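Succinoglycan biosynthesis protein (Bacillus cereus ATCC 14579, PDB 2QGM) is of unproven function but belongs to the erythromycin esterase-like family and may take part in succinoglycan biosynthesis. Local coordinates at residues S341-E353 against I362-Y376. Numbering follows the deposited sequence.
Sequences STTTEGNFTLYSE and ITTDTIPQDVKSFNY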
ATOM      1  N   SER A 341      -1.580  -3.321 -10.685  1.00 16.68           N
ATOM      2  CA  SER A 341      -2.977  -3.609 -10.991  1.00 16.39           C
ATOM      3  C   SER A 341      -3.433  -2.858 -12.233  1.00 16.47           C
ATOM      4  O   SER A 341      -3.227  -1.649 -12.343  1.00 18.45           O
ATOM      5  CB  SER A 341      -3.861  -3.196  -9.812  1.00 17.75           C
ATOM      6  OG  SER A 341      -5.227  -3.100 -10.191  1.00 16.31           O
ATOM      7  N   THR A 342      -4.050  -3.576 -13.167  1.00 16.58           N
ATOM      8  CA  THR A 342      -4.549  -2.951 -14.381  1.00 16.30           C
ATOM      9  C   THR A 342      -5.987  -3.363 -14.670  1.00 17.86           C
ATOM     10  O   THR A 342      -6.404  -4.482 -14.374  1.00 17.52           O
ATOM     11  CB  THR A 342      -3.673  -3.298 -15.632  1.00 18.42           C
ATOM     12  OG1 THR A 342      -3.555  -4.720 -15.782  1.00 19.18           O
ATOM     13  CG2 THR A 342      -2.282  -2.697 -15.500  1.00 19.15           C
ATOM     14  N   THR A 343      -6.752  -2.423 -15.212  1.00 17.58           N
ATOM     15  CA  THR A 343      -8.131  -2.679 -15.582  1.00 19.21           C
ATOM     16  C   THR A 343      -8.409  -1.894 -16.853  1.00 18.74           C
ATOM     17  O   THR A 343      -7.727  -0.916 -17.143  1.00 19.57           O
ATOM     18  CB  THR A 343      -9.119  -2.275 -14.466  1.00 19.71           C
ATOM     19  OG1 THR A 343     -10.443  -2.661 -14.851  1.00 18.19           O
ATOM     20  CG2 THR A 343      -9.078  -0.773 -14.220  1.00 20.59           C
ATOM     21  N   THR A 344      -9.403  -2.329 -17.615  1.00 20.22           N
ATOM     22  CA  THR A 344      -9.723  -1.663 -18.874  1.00 20.13           C
ATOM     23  C   THR A 344     -10.892  -0.685 -18.843  1.00 20.94           C
ATOM     24  O   THR A 344     -10.749   0.472 -19.235  1.00 22.36           O
ATOM     25  CB  THR A 344      -9.993  -2.707 -19.975  1.00 21.34           C
ATOM     26  OG1 THR A 344      -8.815  -3.500 -20.175  1.00 23.67           O
ATOM     27  CG2 THR A 344     -10.364  -2.024 -21.285  1.00 22.49           C
ATOM     28  N   GLU A 345     -12.040  -1.150 -18.374  1.00 22.69           N
ATOM     29  CA  GLU A 345     -13.237  -0.319 -18.352  1.00 22.52           C
ATOM     30  C   GLU A 345     -14.145  -0.586 -17.154  1.00 22.14           C
ATOM     31  O   GLU A 345     -14.008  -1.594 -16.462  1.00 22.25           O
ATOM     32  CB  GLU A 345     -14.022  -0.553 -19.648  1.00 25.51           C
ATOM     33  CG  GLU A 345     -14.261  -2.039 -19.943  1.00 29.93           C
ATOM     34  CD  GLU A 345     -15.050  -2.271 -21.222  1.00 32.52           C
ATOM     35  OE1 GLU A 345     -16.235  -1.872 -21.274  1.00 33.32           O
ATOM     36  OE2 GLU A 345     -14.489  -2.864 -22.168  1.00 34.59           O
ATOM     37  N   GLY A 346     -15.078   0.331 -16.925  1.00 20.38           N
ATOM     38  CA  GLY A 346     -16.005   0.179 -15.823  1.00 21.18           C
ATOM     39  C   GLY A 346     -16.158   1.441 -15.004  1.00 20.82           C
ATOM     40  O   GLY A 346     -15.601   2.486 -15.337  1.00 19.48           O
ATOM     41  N   ASN A 347     -16.939   1.340 -13.936  1.00 19.85           N
ATOM     42  CA  ASN A 347     -17.186   2.460 -13.030  1.00 19.80           C
ATOM     43  C   ASN A 347     -16.424   2.205 -11.732  1.00 19.90           C
ATOM     44  O   ASN A 347     -16.134   1.059 -11.388  1.00 19.16           O
ATOM     45  CB  ASN A 347     -18.679   2.570 -12.712  1.00 21.58           C
ATOM     46  CG  ASN A 347     -19.492   3.076 -13.891  1.00 21.78           C
ATOM     47  OD1 ASN A 347     -20.716   2.933 -13.926  1.00 25.28           O
ATOM     48  ND2 ASN A 347     -18.817   3.684 -14.852  1.00 19.51           N
ATOM     49  N   PHE A 348     -16.111   3.268 -11.008  1.00 20.16           N
ATOM     50  CA  PHE A 348     -15.382   3.112  -9.763  1.00 20.08           C
ATOM     51  C   PHE A 348     -15.855   4.126  -8.738  1.00 20.65           C
ATOM     52  O   PHE A 348     -16.486   5.130  -9.079  1.00 20.05           O
ATOM     53  CB  PHE A 348     -13.887   3.293 -10.009  1.00 20.78           C
ATOM     54  CG  PHE A 348     -13.538   4.613 -10.624  1.00 21.25           C
ATOM     55  CD1 PHE A 348     -13.375   5.748  -9.832  1.00 24.44           C
ATOM     56  CD2 PHE A 348     -13.415   4.734 -12.001  1.00 23.32           C
ATOM     57  CE1 PHE A 348     -13.096   6.986 -10.412  1.00 24.89           C
ATOM     58  CE2 PHE A 348     -13.139   5.961 -12.585  1.00 23.12           C
ATOM     59  CZ  PHE A 348     -12.979   7.089 -11.791  1.00 24.61           C
ATOM     60  N   THR A 349     -15.533   3.849  -7.479  1.00 19.25           N
ATOM     61  CA  THR A 349     -15.896   4.711  -6.362  1.00 20.24           C
ATOM     62  C   THR A 349     -14.798   5.747  -6.192  1.00 21.22           C
ATOM     63  O   THR A 349     -13.615   5.421  -6.296  1.00 20.93           O
ATOM     64  CB  THR A 349     -15.984   3.909  -5.056  1.00 20.02           C
ATOM     65  OG1 THR A 349     -16.971   2.876  -5.184  1.00 18.41           O
ATOM     66  CG2 THR A 349     -16.344   4.827  -3.895  1.00 20.00           C
ATOM     67  N   LEU A 350     -15.186   6.990  -5.935  1.00 20.72           N
ATOM     68  CA  LEU A 350     -14.212   8.061  -5.728  1.00 24.25           C
ATOM     69  C   LEU A 350     -14.873   9.210  -4.972  1.00 26.02           C
ATOM     70  O   LEU A 350     -16.047   9.129  -4.613  1.00 24.30           O
ATOM     71  CB  LEU A 350     -13.644   8.553  -7.073  1.00 25.05           C
ATOM     72  CG  LEU A 350     -14.458   9.377  -8.087  1.00 27.98           C
ATOM     73  CD1 LEU A 350     -15.909   8.926  -8.094  1.00 25.40           C
ATOM     74  CD2 LEU A 350     -14.374  10.849  -7.752  1.00 29.58           C
ATOM     75  N   TYR A 351     -14.117  10.273  -4.725  1.00 29.40           N
ATOM     76  CA  TYR A 351     -14.636  11.437  -4.014  1.00 34.19           C
ATOM     77  C   TYR A 351     -15.364  12.454  -4.886  1.00 37.59           C
ATOM     78  O   TYR A 351     -16.588  12.418  -5.012  1.00 39.52           O
ATOM     79  CB  TYR A 351     -13.509  12.143  -3.278  1.00 35.18           C
ATOM     80  CG  TYR A 351     -13.268  11.604  -1.896  1.00 35.10           C
ATOM     81  CD1 TYR A 351     -14.233  11.741  -0.903  1.00 37.12           C
ATOM     82  CD2 TYR A 351     -12.072  10.975  -1.574  1.00 35.80           C
ATOM     83  CE1 TYR A 351     -14.011  11.270   0.383  1.00 37.83           C
ATOM     84  CE2 TYR A 351     -11.837  10.496  -0.292  1.00 37.80           C
ATOM     85  CZ  TYR A 351     -12.813  10.650   0.684  1.00 37.91           C
ATOM     86  OH  TYR A 351     -12.586  10.200   1.962  1.00 39.25           O
ATOM     87  N   SER A 352     -14.608  13.374  -5.474  1.00 41.46           N
ATOM     88  CA  SER A 352     -15.196  14.411  -6.321  1.00 43.40           C
ATOM     89  C   SER A 352     -14.557  14.457  -7.710  1.00 44.74           C
ATOM     90  O   SER A 352     -13.495  13.874  -7.938  1.00 44.24           O
ATOM     91  CB  SER A 352     -15.066  15.775  -5.643  1.00 44.21           C
ATOM     92  OG  SER A 352     -15.767  15.790  -4.408  1.00 45.54           O
ATOM     93  N   GLU A 353     -15.216  15.163  -8.628  1.00 45.76           N
ATOM     94  CA  GLU A 353     -14.762  15.289 -10.011  1.00 45.62           C
ATOM     95  C   GLU A 353     -13.739  16.410 -10.229  1.00 45.99           C
ATOM     96  O   GLU A 353     -13.017  16.802  -9.305  1.00 46.69           O
ATOM     97  CB  GLU A 353     -15.969  15.516 -10.927  1.00 46.33           C
ATOM     98  CG  GLU A 353     -17.170  14.615 -10.633  1.00 46.09           C
ATOM     99  CD  GLU A 353     -16.822  13.136 -10.589  1.00 46.50           C
ATOM    100  OE1 GLU A 353     -16.172  12.701  -9.616  1.00 46.79           O
ATOM    101  OE2 GLU A 353     -17.188  12.413 -11.539  1.00 47.22           O
ATOM    102  N   ILE A 362     -18.684  10.678  -1.130  1.00 31.68           N
ATOM    103  CA  ILE A 362     -18.329   9.570  -2.005  1.00 30.23           C
ATOM    104  C   ILE A 362     -19.349   9.397  -3.128  1.00 28.45           C
ATOM    105  O   ILE A 362     -20.557   9.384  -2.886  1.00 28.58           O
ATOM    106  CB  ILE A 362     -18.225   8.237  -1.221  1.00 31.15           C
ATOM    107  CG1 ILE A 362     -17.047   8.279  -0.245  1.00 32.24           C
ATOM    108  CG2 ILE A 362     -18.038   7.082  -2.188  1.00 30.47           C
ATOM    109  CD1 ILE A 362     -17.396   8.788   1.132  1.00 35.97           C
ATOM    110  N   THR A 363     -18.853   9.257  -4.353  1.00 25.95           N
ATOM    111  CA  THR A 363     -19.708   9.086  -5.525  1.00 24.83           C
ATOM    112  C   THR A 363     -19.079   8.061  -6.471  1.00 24.43           C
ATOM    113  O   THR A 363     -18.184   7.320  -6.075  1.00 21.92           O
ATOM    114  CB  THR A 363     -19.903  10.426  -6.270  1.00 25.12           C
ATOM    115  OG1 THR A 363     -20.886  10.264  -7.301  1.00 26.14           O
ATOM    116  CG2 THR A 363     -18.589  10.885  -6.891  1.00 25.46           C
ATOM    117  N   THR A 364     -19.547   8.032  -7.716  1.00 23.61           N
ATOM    118  CA  THR A 364     -19.038   7.101  -8.716  1.00 24.43           C
ATOM    119  C   THR A 364     -18.743   7.789 -10.055  1.00 24.03           C
ATOM    120  O   THR A 364     -19.407   8.760 -10.424  1.00 23.59           O
ATOM    121  CB  THR A 364     -20.053   5.956  -8.968  1.00 26.51           C
ATOM    122  OG1 THR A 364     -20.233   5.199  -7.764  1.00 29.84           O
ATOM    123  CG2 THR A 364     -19.562   5.036 -10.067  1.00 30.11           C
ATOM    124  N   ASP A 365     -17.745   7.283 -10.776  1.00 23.00           N
ATOM    125  CA  ASP A 365     -17.383   7.837 -12.073  1.00 24.21           C
ATOM    126  C   ASP A 365     -17.009   6.704 -13.024  1.00 23.72           C
ATOM    127  O   ASP A 365     -16.960   5.540 -12.621  1.00 21.53           O
ATOM    128  CB  ASP A 365     -16.229   8.834 -11.925  1.00 27.60           C
ATOM    129  CG  ASP A 365     -15.978   9.624 -13.193  1.00 32.40           C
ATOM    130  OD1 ASP A 365     -16.925   9.771 -13.997  1.00 34.21           O
ATOM    131  OD2 ASP A 365     -14.841  10.111 -13.386  1.00 36.03           O
ATOM    132  N   THR A 366     -16.752   7.041 -14.284  1.00 22.52           N
ATOM    133  CA  THR A 366     -16.417   6.032 -15.281  1.00 22.33           C
ATOM    134  C   THR A 366     -14.993   6.158 -15.793  1.00 22.56           C
ATOM    135  O   THR A 366     -14.488   7.260 -16.008  1.00 21.68           O
ATOM    136  CB  THR A 366     -17.390   6.115 -16.474  1.00 21.83           C
ATOM    137  OG1 THR A 366     -18.737   6.098 -15.982  1.00 21.48           O
ATOM    138  CG2 THR A 366     -17.190   4.939 -17.420  1.00 22.31           C
ATOM    139  N   ILE A 367     -14.349   5.016 -15.999  1.00 21.96           N
ATOM    140  CA  ILE A 367     -12.980   4.987 -16.485  1.00 24.44           C
ATOM    141  C   ILE A 367     -12.860   5.531 -17.907  1.00 26.40           C
ATOM    142  O   ILE A 367     -13.449   4.984 -18.841  1.00 26.25           O
ATOM    143  CB  ILE A 367     -12.427   3.547 -16.469  1.00 23.72           C
ATOM    144  CG1 ILE A 367     -12.372   3.029 -15.031  1.00 24.35           C
ATOM    145  CG2 ILE A 367     -11.035   3.507 -17.096  1.00 24.92           C
ATOM    146  CD1 ILE A 367     -11.885   1.591 -14.918  1.00 24.50           C
ATOM    147  N   PRO A 368     -12.097   6.623 -18.085  1.00 28.95           N
ATOM    148  CA  PRO A 368     -11.920   7.209 -19.416  1.00 30.22           C
ATOM    149  C   PRO A 368     -11.185   6.229 -20.329  1.00 31.19           C
ATOM    150  O   PRO A 368     -10.293   5.502 -19.889  1.00 29.58           O
ATOM    151  CB  PRO A 368     -11.083   8.457 -19.141  1.00 30.51           C
ATOM    152  CG  PRO A 368     -11.448   8.820 -17.747  1.00 30.94           C
ATOM    153  CD  PRO A 368     -11.491   7.481 -17.054  1.00 29.83           C
ATOM    154  N   GLN A 369     -11.563   6.229 -21.602  1.00 32.19           N
ATOM    155  CA  GLN A 369     -10.968   5.354 -22.600  1.00 34.31           C
ATOM    156  C   GLN A 369      -9.802   6.016 -23.335  1.00 34.15           C
ATOM    157  O   GLN A 369      -9.813   7.224 -23.580  1.00 35.11           O
ATOM    158  CB  GLN A 369     -12.046   4.937 -23.604  1.00 37.00           C
ATOM    159  CG  GLN A 369     -11.532   4.288 -24.875  1.00 40.66           C
ATOM    160  CD  GLN A 369     -12.597   4.215 -25.960  1.00 42.52           C
ATOM    161  OE1 GLN A 369     -12.337   3.753 -27.071  1.00 43.20           O
ATOM    162  NE2 GLN A 369     -13.805   4.676 -25.640  1.00 43.32           N
ATOM    163  N   ASP A 370      -8.795   5.208 -23.662  1.00 33.05           N
ATOM    164  CA  ASP A 370      -7.607   5.646 -24.400  1.00 32.45           C
ATOM    165  C   ASP A 370      -7.116   4.433 -25.189  1.00 32.34           C
ATOM    166  O   ASP A 370      -6.494   3.530 -24.631  1.00 30.52           O
ATOM    167  CB  ASP A 370      -6.502   6.119 -23.455  1.00 30.64           C
ATOM    168  CG  ASP A 370      -5.360   6.799 -24.195  1.00 31.13           C
ATOM    169  OD1 ASP A 370      -4.943   6.283 -25.252  1.00 30.69           O
ATOM    170  OD2 ASP A 370      -4.872   7.849 -23.726  1.00 29.46           O
ATOM    171  N   VAL A 371      -7.391   4.417 -26.490  1.00 32.24           N
ATOM    172  CA  VAL A 371      -7.006   3.293 -27.340  1.00 32.65           C
ATOM    173  C   VAL A 371      -5.504   3.057 -27.488  1.00 31.41           C
ATOM    174  O   VAL A 371      -5.086   2.067 -28.094  1.00 32.39           O
ATOM    175  CB  VAL A 371      -7.617   3.446 -28.743  1.00 33.10           C
ATOM    176  CG1 VAL A 371      -9.110   3.693 -28.624  1.00 33.95           C
ATOM    177  CG2 VAL A 371      -6.932   4.580 -29.490  1.00 34.01           C
ATOM    178  N   LYS A 372      -4.698   3.953 -26.938  1.00 31.42           N
ATOM    179  CA  LYS A 372      -3.250   3.820 -27.024  1.00 30.53           C
ATOM    180  C   LYS A 372      -2.630   3.251 -25.741  1.00 29.34           C
ATOM    181  O   LYS A 372      -1.491   2.785 -25.748  1.00 28.28           O
ATOM    182  CB  LYS A 372      -2.629   5.181 -27.337  1.00 33.55           C
ATOM    183  CG  LYS A 372      -2.266   5.382 -28.802  1.00 36.23           C
ATOM    184  CD  LYS A 372      -1.090   4.494 -29.172  1.00 40.25           C
ATOM    185  CE  LYS A 372      -0.476   4.911 -30.498  1.00 41.95           C
ATOM    186  NZ  LYS A 372       0.708   4.079 -30.858  1.00 43.87           N
ATOM    187  N   SER A 373      -3.392   3.267 -24.654  1.00 29.09           N
ATOM    188  CA  SER A 373      -2.904   2.786 -23.357  1.00 27.14           C
ATOM    189  C   SER A 373      -2.630   1.285 -23.244  1.00 26.60           C
ATOM    190  O   SER A 373      -3.178   0.471 -23.993  1.00 26.00           O
ATOM    191  CB  SER A 373      -3.892   3.180 -22.257  1.00 27.58           C
ATOM    192  OG  SER A 373      -5.114   2.473 -22.388  1.00 23.95           O
ATOM    193  N   PHE A 374      -1.775   0.925 -22.291  1.00 23.89           N
ATOM    194  CA  PHE A 374      -1.468  -0.482 -22.042  1.00 23.42           C
ATOM    195  C   PHE A 374      -2.788  -1.143 -21.659  1.00 22.64           C
ATOM    196  O   PHE A 374      -3.049  -2.290 -22.010  1.00 23.52           O
ATOM    197  CB  PHE A 374      -0.500  -0.625 -20.859  1.00 22.92           C
ATOM    198  CG  PHE A 374       0.874  -0.094 -21.126  1.00 22.04           C
ATOM    199  CD1 PHE A 374       1.751  -0.775 -21.968  1.00 22.44           C
ATOM    200  CD2 PHE A 374       1.305   1.084 -20.522  1.00 22.47           C
ATOM    201  CE1 PHE A 374       3.037  -0.292 -22.201  1.00 22.27           C
ATOM    202  CE2 PHE A 374       2.589   1.578 -20.746  1.00 22.30           C
ATOM    203  CZ  PHE A 374       3.456   0.884 -21.590  1.00 24.75           C
ATOM    204  N   ASN A 375      -3.611  -0.390 -20.933  1.00 24.26           N
ATOM    205  CA  ASN A 375      -4.900  -0.866 -20.445  1.00 23.42           C
ATOM    206  C   ASN A 375      -5.867  -1.353 -21.509  1.00 24.71           C
ATOM    207  O   ASN A 375      -6.483  -2.407 -21.358  1.00 24.27           O
ATOM    208  CB  ASN A 375      -5.555   0.231 -19.614  1.00 23.11           C
ATOM    209  CG  ASN A 375      -4.732   0.590 -18.397  1.00 21.13           C
ATOM    210  OD1 ASN A 375      -4.899   0.008 -17.322  1.00 24.31           O
ATOM    211  ND2 ASN A 375      -3.818   1.535 -18.564  1.00 19.33           N
ATOM    212  N   TYR A 376      -6.017  -0.596 -22.585  1.00 25.83           N
ATOM    213  CA  TYR A 376      -6.936  -1.032 -23.616  1.00 27.27           C
ATOM    214  C   TYR A 376      -6.394  -2.193 -24.427  1.00 24.33           C
ATOM    215  O   TYR A 376      -7.161  -3.024 -24.906  1.00 23.39           O
ATOM    216  CB  TYR A 376      -7.345   0.159 -24.484  1.00 31.66           C
ATOM    217  CG  TYR A 376      -8.608   0.784 -23.933  1.00 35.98           C
ATOM    218  CD1 TYR A 376      -9.855   0.246 -24.242  1.00 36.50           C
ATOM    219  CD2 TYR A 376      -8.555   1.824 -23.005  1.00 35.58           C
ATOM    220  CE1 TYR A 376     -11.019   0.714 -23.638  1.00 38.23           C
ATOM    221  CE2 TYR A 376      -9.713   2.303 -22.392  1.00 37.28           C
ATOM    222  CZ  TYR A 376     -10.940   1.739 -22.711  1.00 37.02           C
ATOM    223  OH  TYR A 376     -12.085   2.165 -22.080  1.00 38.50           O
TER
HETATM  224  O   HOH W   1     -15.023   2.434 -18.904  1.00 22.57           O
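Phe-348 carries CG between its backbone N and carbonyl carbon (chi1 57°), which lays the ring back beside Asp-365 and against Ile-367. Asp-365 O sits over one ring face, offset toward the rim, while Ile-367 CG1 comes in at the ring edge, 3.6 Å from Phe-348 CD2. The Asp-365 carboxylate points the same way as the ring, its plane turned 67° from it, and Phe-348 CZ touches Asp-365 CB. Glu-353 bends at chi2 (-52°) and brings OE2 to 3.6 Å from Asp-365 OD1, which would probably raise the pKa of one of the two acids.

Behind these side chains runs a beta-hairpin, 346-350 against 363-366, separate from the mixed sheet that holds strand 336-344. Phe-348 and Asp-365 bond to each other through both backbone N-H groups, as do Leu-350 and Thr-363. Next to the corner at Glu-345, Ile-367 N gives Gly-346 O a nearly straight bond of 2.9 Å, and a water links Gly-346 N to Ile-367 O. Thr-349, on the same face as Asn-347 and Thr-364, has its CG2 squeezed to 3.3 Å against Ile-362 CG2, while Thr-349 OG1 bonds to Ser-442.

The chain turns that corner on leaving strand 336-344 of the main sheet, beside strand 432-439. Just before it, Thr-344 OG1 donates to Asn-375 O at 2.8 Å, from above the carbonyl plane, and Thr-344 CG2 makes a CH-pi contact over the face of Tyr-376, 3.9 Å from the ring centroid. Ser-373 OG, N-cap of helix 374-380, accepts from Tyr-376 N.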